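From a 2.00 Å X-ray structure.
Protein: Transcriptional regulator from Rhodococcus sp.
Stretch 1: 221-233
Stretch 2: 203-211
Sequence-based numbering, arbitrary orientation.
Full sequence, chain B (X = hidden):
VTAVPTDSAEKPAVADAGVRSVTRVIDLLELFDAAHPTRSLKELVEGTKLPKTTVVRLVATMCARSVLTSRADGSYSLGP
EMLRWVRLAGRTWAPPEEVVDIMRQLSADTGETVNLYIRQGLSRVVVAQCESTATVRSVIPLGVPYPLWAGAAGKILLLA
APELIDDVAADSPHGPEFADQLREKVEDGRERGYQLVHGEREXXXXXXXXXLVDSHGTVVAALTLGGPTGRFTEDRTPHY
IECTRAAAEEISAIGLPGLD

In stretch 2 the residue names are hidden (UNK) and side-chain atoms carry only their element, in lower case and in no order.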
# COMPACT_ATOMS: atom_id res chain seq x y z
N ALA B 221 -5.04 1.09 -16.48
CA ALA B 221 -5.18 2.54 -16.39
C ALA B 221 -6.02 2.99 -17.55
O ALA B 221 -6.33 2.20 -18.43
CB ALA B 221 -3.79 3.23 -16.43
N ALA B 222 -6.42 4.26 -17.55
CA ALA B 222 -7.26 4.80 -18.62
C ALA B 222 -6.62 6.09 -19.10
O ALA B 222 -6.44 7.04 -18.32
CB ALA B 222 -8.63 5.04 -18.09
N LEU B 223 -6.19 6.13 -20.35
CA LEU B 223 -5.61 7.33 -20.90
C LEU B 223 -6.76 8.24 -21.34
O LEU B 223 -7.54 7.88 -22.24
CB LEU B 223 -4.74 6.99 -22.10
CG LEU B 223 -4.03 8.17 -22.77
CD1 LEU B 223 -2.89 8.71 -21.83
CD2 LEU B 223 -3.39 7.76 -24.08
N THR B 224 -6.86 9.44 -20.77
CA THR B 224 -8.08 10.19 -20.90
C THR B 224 -7.88 11.67 -21.33
O THR B 224 -7.09 12.37 -20.72
CB THR B 224 -8.83 10.14 -19.57
OG1 THR B 224 -9.00 8.75 -19.21
CG2 THR B 224 -10.21 10.79 -19.67
N LEU B 225 -8.69 12.14 -22.30
CA LEU B 225 -8.80 13.58 -22.62
C LEU B 225 -10.03 14.13 -21.93
O LEU B 225 -11.06 13.49 -21.97
CB LEU B 225 -9.01 13.77 -24.12
CG LEU B 225 -8.00 13.25 -25.13
CD1 LEU B 225 -8.43 13.73 -26.50
CD2 LEU B 225 -6.58 13.77 -24.81
N GLY B 226 -9.96 15.27 -21.26
CA GLY B 226 -11.17 15.92 -20.76
C GLY B 226 -11.07 17.37 -21.09
O GLY B 226 -9.97 17.95 -21.05
N GLY B 227 -12.20 17.97 -21.43
CA GLY B 227 -12.21 19.38 -21.75
C GLY B 227 -13.61 19.86 -22.00
O GLY B 227 -14.57 19.15 -21.75
N PRO B 228 -13.73 21.09 -22.52
CA PRO B 228 -15.04 21.65 -22.83
C PRO B 228 -15.75 20.90 -23.95
O PRO B 228 -15.14 20.55 -24.96
CB PRO B 228 -14.71 23.09 -23.25
CG PRO B 228 -13.27 23.07 -23.62
CD PRO B 228 -12.64 22.04 -22.78
N THR B 229 -17.05 20.64 -23.76
CA THR B 229 -17.87 19.89 -24.75
C THR B 229 -17.80 20.54 -26.14
O THR B 229 -17.76 19.85 -27.16
CB THR B 229 -19.30 19.82 -24.25
OG1 THR B 229 -19.27 18.99 -23.09
CG2 THR B 229 -20.29 19.26 -25.31
N GLY B 230 -17.68 21.86 -26.16
CA GLY B 230 -17.66 22.61 -27.40
C GLY B 230 -16.43 22.34 -28.27
O GLY B 230 -16.40 22.76 -29.41
N ARG B 231 -15.40 21.66 -27.72
CA ARG B 231 -14.23 21.27 -28.51
C ARG B 231 -14.28 19.80 -28.93
O ARG B 231 -13.52 19.39 -29.81
CB ARG B 231 -12.94 21.53 -27.70
CG ARG B 231 -12.56 23.03 -27.69
CD ARG B 231 -11.03 23.25 -27.53
NE ARG B 231 -10.50 22.80 -26.25
CZ ARG B 231 -10.36 23.60 -25.19
NH1 ARG B 231 -10.77 24.85 -25.26
NH2 ARG B 231 -9.84 23.13 -24.06
N PHE B 232 -15.16 19.04 -28.30
CA PHE B 232 -15.38 17.63 -28.63
C PHE B 232 -16.52 17.57 -29.62
O PHE B 232 -17.57 16.97 -29.36
CB PHE B 232 -15.72 16.80 -27.39
CG PHE B 232 -14.55 16.55 -26.47
CD1 PHE B 232 -14.00 17.58 -25.71
CD2 PHE B 232 -14.00 15.26 -26.34
CE1 PHE B 232 -12.93 17.32 -24.85
CE2 PHE B 232 -12.93 15.02 -25.49
CZ PHE B 232 -12.41 16.05 -24.75
N THR B 233 -16.28 18.19 -30.76
CA THR B 233 -17.25 18.28 -31.83
C THR B 233 -17.11 17.16 -32.87
O THR B 233 -16.06 16.54 -32.96
CB THR B 233 -17.09 19.60 -32.61
OG1 THR B 233 -15.81 19.63 -33.24
CG2 THR B 233 -17.24 20.82 -31.69
N UNK B 203 -21.82 19.80 -16.27
CA UNK B 203 -22.29 20.45 -17.48
C UNK B 203 -21.12 21.15 -18.14
O UNK B 203 -20.35 21.80 -17.45
c UNK B 203 -25.04 23.29 -17.68
c UNK B 203 -23.37 21.48 -17.13
c UNK B 203 -25.06 21.19 -19.03
c UNK B 203 -24.17 22.16 -18.24
N UNK B 204 -21.01 21.02 -19.46
CA UNK B 204 -19.96 21.66 -20.22
C UNK B 204 -18.68 20.86 -20.33
O UNK B 204 -17.75 21.33 -20.98
N UNK B 205 -18.60 19.69 -19.70
CA UNK B 205 -17.39 18.85 -19.81
C UNK B 205 -17.64 17.59 -20.62
O UNK B 205 -18.79 17.13 -20.73
o UNK B 205 -17.85 17.79 -17.70
c UNK B 205 -16.84 18.47 -18.44
N UNK B 206 -16.59 17.07 -21.27
CA UNK B 206 -16.66 15.85 -22.07
C UNK B 206 -15.37 15.13 -21.85
O UNK B 206 -14.40 15.73 -21.40
o UNK B 206 -18.06 16.64 -23.94
c UNK B 206 -16.81 16.10 -23.59
N UNK B 207 -15.35 13.85 -22.19
CA UNK B 207 -14.15 13.06 -21.93
C UNK B 207 -14.05 11.96 -22.96
O UNK B 207 -15.07 11.41 -23.40
N UNK B 208 -12.84 11.67 -23.41
CA UNK B 208 -12.61 10.48 -24.24
C UNK B 208 -11.55 9.67 -23.48
O UNK B 208 -10.51 10.23 -23.13
c UNK B 208 -11.38 9.89 -26.52
c UNK B 208 -10.77 10.67 -27.67
c UNK B 208 -12.02 10.92 -25.58
c UNK B 208 -12.40 8.85 -27.05
N UNK B 209 -11.78 8.38 -23.26
CA UNK B 209 -10.83 7.52 -22.53
C UNK B 209 -10.51 6.25 -23.29
O UNK B 209 -11.39 5.62 -23.86
c UNK B 209 -11.40 7.13 -21.16
o UNK B 209 -10.36 6.66 -20.27
N UNK B 210 -9.23 5.86 -23.33
CA UNK B 210 -8.82 4.58 -23.93
C UNK B 210 -8.19 3.74 -22.80
O UNK B 210 -7.54 4.30 -21.92
c UNK B 210 -9.47 6.51 -27.99
c UNK B 210 -8.99 4.25 -28.60
c UNK B 210 -9.51 5.49 -28.91
c UNK B 210 -8.88 6.27 -26.73
c UNK B 210 -8.35 5.04 -26.40
c UNK B 210 -7.75 4.79 -25.04
c UNK B 210 -8.42 4.01 -27.34
N UNK B 211 -8.32 2.39 -22.88
CA UNK B 211 -7.66 1.57 -21.90
C UNK B 211 -6.15 1.54 -22.13
O UNK B 211 -5.69 1.49 -23.28
c UNK B 211 -8.76 0.15 -23.53
c UNK B 211 -8.24 0.16 -22.14
c UNK B 211 -9.08 1.59 -23.87
O HOH W 1 -21.75 19.09 -21.83

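Position 203 carries four side-chain carbons, forked at the second, the pattern of leucine. Leu203 points away from stretch 1 and makes no contact with it, so here the atoms alone give the name.

Position 204 has no side-chain atoms and is glycine. Its phi of 87° and psi of -2° would jam a CB against the carbonyl oxygen of Leu203, a strain glycine avoids. The backbone of Gly204 still works: its O accepts a hydrogen bond from Thr229 N at 2.9 Å, and one water joins Gly204 N (3.1 Å) to Thr229 OG1 (2.8 Å).

Position 205 shows one carbon followed by one oxygen. The CB at position 205 touches Gly227 O at 4.1 Å. This is Ser205; the side chain points away from stretch 1 overall, and its hydroxyl finds a partner just outside the two stretches. The small side chain suits a strand end where the paired side chains diverge.

Position 206 again has one carbon and one oxygen. The oxygen lies 2.8 Å from Thr229 OG1, within hydrogen-bonding distance, while the CB sits over one face of the Phe232 ring, 3.9 Å from the ring centroid. This is Ser206, whose short side chain serves both a hydroxyl and an aromatic neighbour: OG hydrogen-bonds to Thr229 OG1, and CB makes a CH-pi contact.

Position 207 has no side-chain atoms, hence glycine. Gly207 faces Gly226, with their CA atoms 4.3 Å apart. A CB would have room here, so the contact does not itself demand glycine; the pairing simply leaves this part of the sheet face bare.

Position 208 has four carbons forked at the second. One end carbon at position 208 lies 4.0 Å from Leu225 CD1, and its CB 4.2 Å from Phe232 CE2. This is Leu208; a branched aliphatic chain suits this buried, apolar setting.

Position 209 bears one carbon and one oxygen, the latter 2.7 Å from Thr224 OG1. It is serine. The hydroxyls of Ser209 and Thr224 hydrogen-bond across a non-hydrogen-bonded backbone pair, so side chains supply a link that the main chain does not make there.

Position 210 has one carbon leading to a six-carbon ring, without oxygen: phenylalanine. Phe210 starts on the same sheet face as Leu223, but its ring leads away from stretch 1; the backbone makes the closer link.

Position 211 has three carbons closing a ring onto its own nitrogen, so it is proline. Pro211 lies opposite Ala222 in a non-hydrogen-bonded pair, where the lack of an amide hydrogen costs no bond to stretch 1.

The contact is an antiparallel ladder. Paired backbone hydrogen bonds join Leu223 with Phe210, Leu225 with Leu208, and Gly227 with Ser206; CA-H...O contacts fill the intervals. One face carries the hydroxyl pair of Thr224 and Ser209, the other the contact between Leu225 and Leu208. Beyond the strand, Thr229 and Phe232 come back to meet Ser206, securing this end through polar and aromatic contacts.

Stretch 2 203-211: LGSSGLSFP
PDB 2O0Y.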